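PDB 3RRK: V-type ATPase 116 kDa subunit from Meiothermus ruber, which probably takes part, as a whole protein of which this is the cytoplasmic N-terminal domain, in proton transport by a rotary V-type ATPase. Local coordinates for residues Met14-Ala26 / Tyr285-Lys298. Residues are numbered along the deposited sequence; the frame is centred on the assembly and turned at random.
Sequences MEKLIVAGPKRLA and YGAALMGWVPQKAK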
ATOM      1  N   MET A  14      -3.408  20.192 -43.365  1.00126.09           N
ATOM      2  CA  MET A  14      -3.945  18.834 -43.306  1.00127.40           C
ATOM      3  C   MET A  14      -4.795  18.588 -42.039  1.00130.95           C
ATOM      4  O   MET A  14      -6.024  18.681 -42.088  1.00129.37           O
ATOM      5  CB  MET A  14      -2.817  17.797 -43.414  1.00129.52           C
ATOM      6  CG  MET A  14      -1.918  17.931 -44.646  1.00130.75           C
ATOM      7  SD  MET A  14      -2.721  17.521 -46.210  1.00163.66           S
ATOM      8  CE  MET A  14      -1.322  17.521 -47.333  1.00123.46           C
ATOM      9  N   GLU A  15      -4.143  18.280 -40.915  1.00132.84           N
ATOM     10  CA  GLU A  15      -4.840  17.964 -39.655  1.00128.55           C
ATOM     11  C   GLU A  15      -5.095  19.189 -38.766  1.00121.30           C
ATOM     12  O   GLU A  15      -4.196  19.999 -38.535  1.00118.02           O
ATOM     13  CB  GLU A  15      -4.065  16.915 -38.846  1.00130.37           C
ATOM     14  CG  GLU A  15      -3.982  15.540 -39.481  1.00133.58           C
ATOM     15  CD  GLU A  15      -3.054  14.607 -38.718  1.00139.04           C
ATOM     16  OE1 GLU A  15      -2.317  15.095 -37.829  1.00136.77           O
ATOM     17  OE2 GLU A  15      -3.063  13.388 -39.007  1.00140.51           O
ATOM     18  N   LYS A  16      -6.319  19.301 -38.253  1.00114.47           N
ATOM     19  CA  LYS A  16      -6.688  20.397 -37.364  1.00104.66           C
ATOM     20  C   LYS A  16      -5.952  20.285 -36.031  1.00 96.18           C
ATOM     21  O   LYS A  16      -5.806  19.193 -35.492  1.00 99.25           O
ATOM     22  CB  LYS A  16      -8.205  20.427 -37.140  1.00105.03           C
ATOM     23  CG  LYS A  16      -8.659  21.437 -36.086  1.00114.88           C
ATOM     24  CD  LYS A  16     -10.179  21.575 -36.019  1.00119.73           C
ATOM     25  CE  LYS A  16     -10.722  22.353 -37.210  1.00125.59           C
ATOM     26  NZ  LYS A  16     -12.191  22.573 -37.112  1.00128.97           N
ATOM     27  N   LEU A  17      -5.467  21.414 -35.518  1.00 82.64           N
ATOM     28  CA  LEU A  17      -4.844  21.444 -34.198  1.00 80.16           C
ATOM     29  C   LEU A  17      -5.643  22.330 -33.255  1.00 85.92           C
ATOM     30  O   LEU A  17      -6.123  23.390 -33.639  1.00 95.02           O
ATOM     31  CB  LEU A  17      -3.389  21.929 -34.251  1.00 74.71           C
ATOM     32  CG  LEU A  17      -2.762  22.079 -32.850  1.00 78.45           C
ATOM     33  CD1 LEU A  17      -2.201  20.734 -32.287  1.00 57.82           C
ATOM     34  CD2 LEU A  17      -1.697  23.163 -32.828  1.00 71.04           C
ATOM     35  N   ILE A  18      -5.798  21.884 -32.019  1.00 86.54           N
ATOM     36  CA  ILE A  18      -6.517  22.662 -31.036  1.00 82.40           C
ATOM     37  C   ILE A  18      -5.650  22.727 -29.802  1.00 82.01           C
ATOM     38  O   ILE A  18      -5.183  21.709 -29.312  1.00 86.17           O
ATOM     39  CB  ILE A  18      -7.878  22.040 -30.714  1.00 84.24           C
ATOM     40  CG1 ILE A  18      -8.657  21.794 -32.002  1.00 85.17           C
ATOM     41  CG2 ILE A  18      -8.677  22.950 -29.805  1.00 80.52           C
ATOM     42  CD1 ILE A  18      -9.332  20.450 -32.034  1.00 93.86           C
ATOM     43  N   VAL A  19      -5.414  23.938 -29.319  1.00 77.57           N
ATOM     44  CA  VAL A  19      -4.501  24.141 -28.220  1.00 80.75           C
ATOM     45  C   VAL A  19      -5.133  25.045 -27.186  1.00 80.33           C
ATOM     46  O   VAL A  19      -5.827  25.995 -27.531  1.00 77.30           O
ATOM     47  CB  VAL A  19      -3.218  24.809 -28.703  1.00 89.71           C
ATOM     48  CG1 VAL A  19      -2.193  24.844 -27.576  1.00 97.34           C
ATOM     49  CG2 VAL A  19      -2.670  24.078 -29.908  1.00 93.51           C
ATOM     50  N   ALA A  20      -4.891  24.751 -25.915  1.00 76.74           N
ATOM     51  CA  ALA A  20      -5.375  25.604 -24.848  1.00 76.69           C
ATOM     52  C   ALA A  20      -4.279  25.809 -23.802  1.00 88.04           C
ATOM     53  O   ALA A  20      -3.373  24.986 -23.673  1.00 92.96           O
ATOM     54  CB  ALA A  20      -6.639  25.021 -24.222  1.00 72.30           C
ATOM     55  N   GLY A  21      -4.353  26.919 -23.076  1.00 83.97           N
ATOM     56  CA  GLY A  21      -3.395  27.196 -22.029  1.00 90.26           C
ATOM     57  C   GLY A  21      -3.898  28.282 -21.108  1.00 97.20           C
ATOM     58  O   GLY A  21      -5.079  28.634 -21.125  1.00 96.07           O
ATOM     59  N   PRO A  22      -3.002  28.814 -20.278  1.00103.48           N
ATOM     60  CA  PRO A  22      -3.358  29.986 -19.475  1.00106.40           C
ATOM     61  C   PRO A  22      -3.506  31.184 -20.393  1.00102.35           C
ATOM     62  O   PRO A  22      -2.940  31.174 -21.484  1.00102.19           O
ATOM     63  CB  PRO A  22      -2.143  30.167 -18.559  1.00113.14           C
ATOM     64  CG  PRO A  22      -1.009  29.487 -19.283  1.00114.83           C
ATOM     65  CD  PRO A  22      -1.622  28.352 -20.044  1.00108.54           C
ATOM     66  N   LYS A  23      -4.263  32.191 -19.974  1.00103.14           N
ATOM     67  CA  LYS A  23      -4.358  33.420 -20.756  1.00103.82           C
ATOM     68  C   LYS A  23      -3.017  34.133 -20.823  1.00 93.88           C
ATOM     69  O   LYS A  23      -2.715  34.783 -21.816  1.00 93.38           O
ATOM     70  CB  LYS A  23      -5.434  34.358 -20.206  1.00108.43           C
ATOM     71  CG  LYS A  23      -6.842  33.907 -20.525  1.00113.95           C
ATOM     72  CD  LYS A  23      -7.774  35.087 -20.723  1.00117.68           C
ATOM     73  CE  LYS A  23      -9.095  34.628 -21.328  1.00122.55           C
ATOM     74  NZ  LYS A  23     -10.008  35.771 -21.607  1.00123.75           N
ATOM     75  N   ARG A  24      -2.215  33.999 -19.770  1.00 93.80           N
ATOM     76  CA  ARG A  24      -0.890  34.611 -19.727  1.00100.22           C
ATOM     77  C   ARG A  24      -0.133  34.310 -21.005  1.00102.91           C
ATOM     78  O   ARG A  24       0.630  35.143 -21.491  1.00108.10           O
ATOM     79  CB  ARG A  24      -0.059  34.057 -18.573  1.00110.98           C
ATOM     80  CG  ARG A  24      -0.734  34.002 -17.224  1.00117.42           C
ATOM     81  CD  ARG A  24       0.238  33.462 -16.167  1.00127.17           C
ATOM     82  NE  ARG A  24       0.679  32.093 -16.446  1.00134.74           N
ATOM     83  CZ  ARG A  24       1.948  31.722 -16.609  1.00139.01           C
ATOM     84  NH1 ARG A  24       2.925  32.616 -16.522  1.00141.48           N
ATOM     85  NH2 ARG A  24       2.243  30.451 -16.858  1.00138.37           N
ATOM     86  N   LEU A  25      -0.334  33.107 -21.537  1.00 94.17           N
ATOM     87  CA  LEU A  25       0.453  32.646 -22.673  1.00 90.50           C
ATOM     88  C   LEU A  25      -0.278  32.749 -23.998  1.00 82.52           C
ATOM     89  O   LEU A  25       0.136  32.140 -24.984  1.00 84.18           O
ATOM     90  CB  LEU A  25       0.913  31.204 -22.466  1.00 97.81           C
ATOM     91  CG  LEU A  25       2.143  30.990 -21.585  1.00103.83           C
ATOM     92  CD1 LEU A  25       1.859  31.325 -20.123  1.00103.40           C
ATOM     93  CD2 LEU A  25       2.621  29.560 -21.733  1.00104.23           C
ATOM     94  N   ALA A  26      -1.363  33.511 -24.031  1.00 72.86           N
ATOM     95  CA  ALA A  26      -2.092  33.686 -25.280  1.00 75.96           C
ATOM     96  C   ALA A  26      -1.133  34.062 -26.412  1.00 73.77           C
ATOM     97  O   ALA A  26      -1.199  33.487 -27.503  1.00 75.19           O
ATOM     98  CB  ALA A  26      -3.176  34.727 -25.124  1.00 75.10           C
ATOM     99  N   TYR A 285      -9.672  26.110 -19.644  1.00 99.30           N
ATOM    100  CA  TYR A 285      -8.586  26.987 -20.067  1.00103.45           C
ATOM    101  C   TYR A 285      -9.070  28.315 -20.653  1.00110.20           C
ATOM    102  O   TYR A 285     -10.055  28.363 -21.400  1.00111.98           O
ATOM    103  CB  TYR A 285      -7.683  26.251 -21.041  1.00100.68           C
ATOM    104  CG  TYR A 285      -6.908  25.163 -20.364  1.00100.45           C
ATOM    105  CD1 TYR A 285      -6.189  25.428 -19.210  1.00101.93           C
ATOM    106  CD2 TYR A 285      -6.912  23.871 -20.855  1.00104.85           C
ATOM    107  CE1 TYR A 285      -5.470  24.439 -18.571  1.00102.84           C
ATOM    108  CE2 TYR A 285      -6.199  22.864 -20.220  1.00106.52           C
ATOM    109  CZ  TYR A 285      -5.476  23.157 -19.078  1.00105.82           C
ATOM    110  OH  TYR A 285      -4.763  22.166 -18.436  1.00106.59           O
ATOM    111  N   GLY A 286      -8.369  29.391 -20.304  1.00113.00           N
ATOM    112  CA  GLY A 286      -8.736  30.725 -20.746  1.00114.78           C
ATOM    113  C   GLY A 286      -8.333  31.028 -22.179  1.00115.05           C
ATOM    114  O   GLY A 286      -9.095  31.629 -22.941  1.00119.86           O
ATOM    115  N   ALA A 287      -7.129  30.612 -22.552  1.00107.44           N
ATOM    116  CA  ALA A 287      -6.648  30.834 -23.907  1.00103.32           C
ATOM    117  C   ALA A 287      -6.679  29.535 -24.713  1.00 95.28           C
ATOM    118  O   ALA A 287      -6.192  28.500 -24.254  1.00 88.32           O
ATOM    119  CB  ALA A 287      -5.241  31.421 -23.883  1.00103.51           C
ATOM    120  N   ALA A 288      -7.253  29.606 -25.914  1.00 88.32           N
ATOM    121  CA  ALA A 288      -7.349  28.459 -26.813  1.00 81.26           C
ATOM    122  C   ALA A 288      -7.266  28.852 -28.291  1.00 78.65           C
ATOM    123  O   ALA A 288      -7.962  29.760 -28.742  1.00 81.51           O
ATOM    124  CB  ALA A 288      -8.633  27.706 -26.555  1.00 89.34           C
ATOM    125  N   LEU A 289      -6.424  28.152 -29.041  1.00 80.83           N
ATOM    126  CA  LEU A 289      -6.235  28.424 -30.469  1.00 83.66           C
ATOM    127  C   LEU A 289      -6.557  27.204 -31.349  1.00 89.05           C
ATOM    128  O   LEU A 289      -6.595  26.056 -30.883  1.00 82.72           O
ATOM    129  CB  LEU A 289      -4.803  28.885 -30.748  1.00 81.07           C
ATOM    130  CG  LEU A 289      -4.368  30.291 -30.337  1.00 88.85           C
ATOM    131  CD1 LEU A 289      -4.651  30.561 -28.869  1.00 93.55           C
ATOM    132  CD2 LEU A 289      -2.891  30.467 -30.626  1.00 90.84           C
ATOM    133  N   MET A 290      -6.780  27.479 -32.630  1.00 89.03           N
ATOM    134  CA  MET A 290      -7.117  26.469 -33.617  1.00 83.30           C
ATOM    135  C   MET A 290      -6.189  26.710 -34.793  1.00 86.54           C
ATOM    136  O   MET A 290      -5.795  27.845 -35.049  1.00 95.85           O
ATOM    137  CB  MET A 290      -8.565  26.667 -34.064  1.00 84.16           C
ATOM    138  CG  MET A 290      -9.159  25.511 -34.829  1.00 84.61           C
ATOM    139  SD  MET A 290     -10.332  26.069 -36.075  1.00163.99           S
ATOM    140  CE  MET A 290      -9.220  26.734 -37.320  1.00127.45           C
ATOM    141  N   GLY A 291      -5.832  25.665 -35.519  1.00 81.63           N
ATOM    142  CA  GLY A 291      -4.917  25.844 -36.627  1.00 82.80           C
ATOM    143  C   GLY A 291      -4.816  24.610 -37.488  1.00 91.58           C
ATOM    144  O   GLY A 291      -5.329  23.558 -37.124  1.00 94.40           O
ATOM    145  N   TRP A 292      -4.155  24.741 -38.635  1.00102.30           N
ATOM    146  CA  TRP A 292      -3.965  23.622 -39.548  1.00103.83           C
ATOM    147  C   TRP A 292      -2.488  23.348 -39.775  1.00109.47           C
ATOM    148  O   TRP A 292      -1.697  24.268 -40.005  1.00117.87           O
ATOM    149  CB  TRP A 292      -4.701  23.870 -40.862  1.00103.95           C
ATOM    150  CG  TRP A 292      -6.185  23.916 -40.667  1.00107.42           C
ATOM    151  CD1 TRP A 292      -6.936  25.000 -40.306  1.00111.28           C
ATOM    152  CD2 TRP A 292      -7.097  22.822 -40.792  1.00112.30           C
ATOM    153  NE1 TRP A 292      -8.262  24.649 -40.210  1.00110.52           N
ATOM    154  CE2 TRP A 292      -8.386  23.317 -40.505  1.00114.33           C
ATOM    155  CE3 TRP A 292      -6.950  21.469 -41.125  1.00115.31           C
ATOM    156  CZ2 TRP A 292      -9.521  22.506 -40.542  1.00119.42           C
ATOM    157  CZ3 TRP A 292      -8.076  20.668 -41.164  1.00116.50           C
ATOM    158  CH2 TRP A 292      -9.345  21.188 -40.873  1.00119.20           C
ATOM    159  N   VAL A 293      -2.131  22.073 -39.696  1.00110.49           N
ATOM    160  CA  VAL A 293      -0.742  21.640 -39.722  1.00123.51           C
ATOM    161  C   VAL A 293      -0.506  20.651 -40.866  1.00135.23           C
ATOM    162  O   VAL A 293      -1.096  19.572 -40.885  1.00135.28           O
ATOM    163  CB  VAL A 293      -0.361  20.965 -38.379  1.00110.21           C
ATOM    164  CG1 VAL A 293       1.139  20.720 -38.291  1.00109.97           C
ATOM    165  CG2 VAL A 293      -0.842  21.805 -37.201  1.00109.93           C
ATOM    166  N   PRO A 294       0.356  21.024 -41.827  1.00142.77           N
ATOM    167  CA  PRO A 294       0.765  20.173 -42.953  1.00146.19           C
ATOM    168  C   PRO A 294       1.914  19.240 -42.569  1.00148.83           C
ATOM    169  O   PRO A 294       2.831  19.664 -41.868  1.00147.55           O
ATOM    170  CB  PRO A 294       1.249  21.189 -43.978  1.00149.12           C
ATOM    171  CG  PRO A 294       1.818  22.288 -43.138  1.00149.21           C
ATOM    172  CD  PRO A 294       0.952  22.369 -41.911  1.00146.22           C
ATOM    173  N   GLN A 295       1.873  17.998 -43.047  1.00153.11           N
ATOM    174  CA  GLN A 295       2.770  16.939 -42.572  1.00158.56           C
ATOM    175  C   GLN A 295       4.179  17.355 -42.125  1.00159.85           C
ATOM    176  O   GLN A 295       4.651  16.913 -41.073  1.00158.58           O
ATOM    177  CB  GLN A 295       2.851  15.796 -43.589  1.00161.88           C
ATOM    178  CG  GLN A 295       1.700  14.817 -43.480  1.00159.41           C
ATOM    179  CD  GLN A 295       1.508  14.314 -42.062  1.00157.31           C
ATOM    180  OE1 GLN A 295       0.381  14.175 -41.588  1.00153.57           O
ATOM    181  NE2 GLN A 295       2.612  14.041 -41.376  1.00158.59           N
ATOM    182  N   LYS A 296       4.850  18.188 -42.918  1.00158.22           N
ATOM    183  CA  LYS A 296       6.227  18.576 -42.612  1.00156.28           C
ATOM    184  C   LYS A 296       6.382  19.242 -41.246  1.00157.07           C
ATOM    185  O   LYS A 296       7.076  18.729 -40.366  1.00157.31           O
ATOM    186  CB  LYS A 296       6.785  19.507 -43.688  1.00153.64           C
ATOM    187  CG  LYS A 296       8.180  20.012 -43.366  1.00153.72           C
ATOM    188  CD  LYS A 296       8.677  20.994 -44.404  1.00155.08           C
ATOM    189  CE  LYS A 296      10.077  21.475 -44.072  1.00157.62           C
ATOM    190  NZ  LYS A 296      10.134  22.138 -42.741  1.00157.02           N
ATOM    191  N   ALA A 297       5.736  20.394 -41.084  1.00154.91           N
ATOM    192  CA  ALA A 297       5.857  21.195 -39.868  1.00149.12           C
ATOM    193  C   ALA A 297       5.455  20.420 -38.618  1.00143.81           C
ATOM    194  O   ALA A 297       5.915  20.730 -37.517  1.00143.35           O
ATOM    195  CB  ALA A 297       5.027  22.471 -39.991  1.00145.89           C
ATOM    196  N   LYS A 298       4.599  19.416 -38.798  1.00140.15           N
ATOM    197  CA  LYS A 298       4.052  18.635 -37.687  1.00132.55           C
ATOM    198  C   LYS A 298       5.118  18.280 -36.664  1.00138.42           C
ATOM    199  O   LYS A 298       4.825  18.124 -35.481  1.00135.70           O
ATOM    200  CB  LYS A 298       3.366  17.367 -38.202  1.00119.18           C
ATOM    201  CG  LYS A 298       2.886  16.427 -37.114  1.00116.84           C
ATOM    202  CD  LYS A 298       1.712  16.994 -36.323  1.00116.04           C
ATOM    203  CE  LYS A 298       1.225  16.013 -35.246  1.00115.66           C
ATOM    204  NZ  LYS A 298       0.724  14.695 -35.771  1.00110.26           N
TER
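Leu17 and Gly291 exchange backbone hydrogen bonds, Leu17 N reaching Gly291 O at 2.7 Å and Gly291 N returning to Leu17 O. The same two-way exchange joins Val19 to Leu289 and Gly21 to Ala287, as expected of antiparallel strands whose N-to-C directions differ by 166°. Pairing frays at the Met14 end: Val293 N still gives Glu15 O an ordinary bond (3.1 Å), but Val293 O receives only weak ones, from Glu15 N at 3.3 Å and from Met14 N. Glu15 carries its OE1 to 3.7 Å from Lys298 NZ, a long salt bridge. On the face bearing Lys16, Met290 and Trp292, Lys16 CB stands 4.0 Å from the centroid of the indole's six-membered ring, 12° off its normal, a CH-pi contact. The bend at chi3 (-74°) brings Lys16 CE to 3.5 Å from Trp292 CZ2. With the indole of Trp292 cut back to an alanine, the aliphatic part of Lys16 is likely to lose its aromatic partner and turn more freely. In this proximal lobe the chain's start thus pairs with the strand after helix 224-281. Outward-facing backbone hydrogen bonds tie Ile18 and Ala20 to Ile312 and Asp310, Ala288 and Met290 to Leu44 and Asp42, making both strands central in a four-stranded antiparallel sheet, while helix 26-36 packs against Val19 and Leu289.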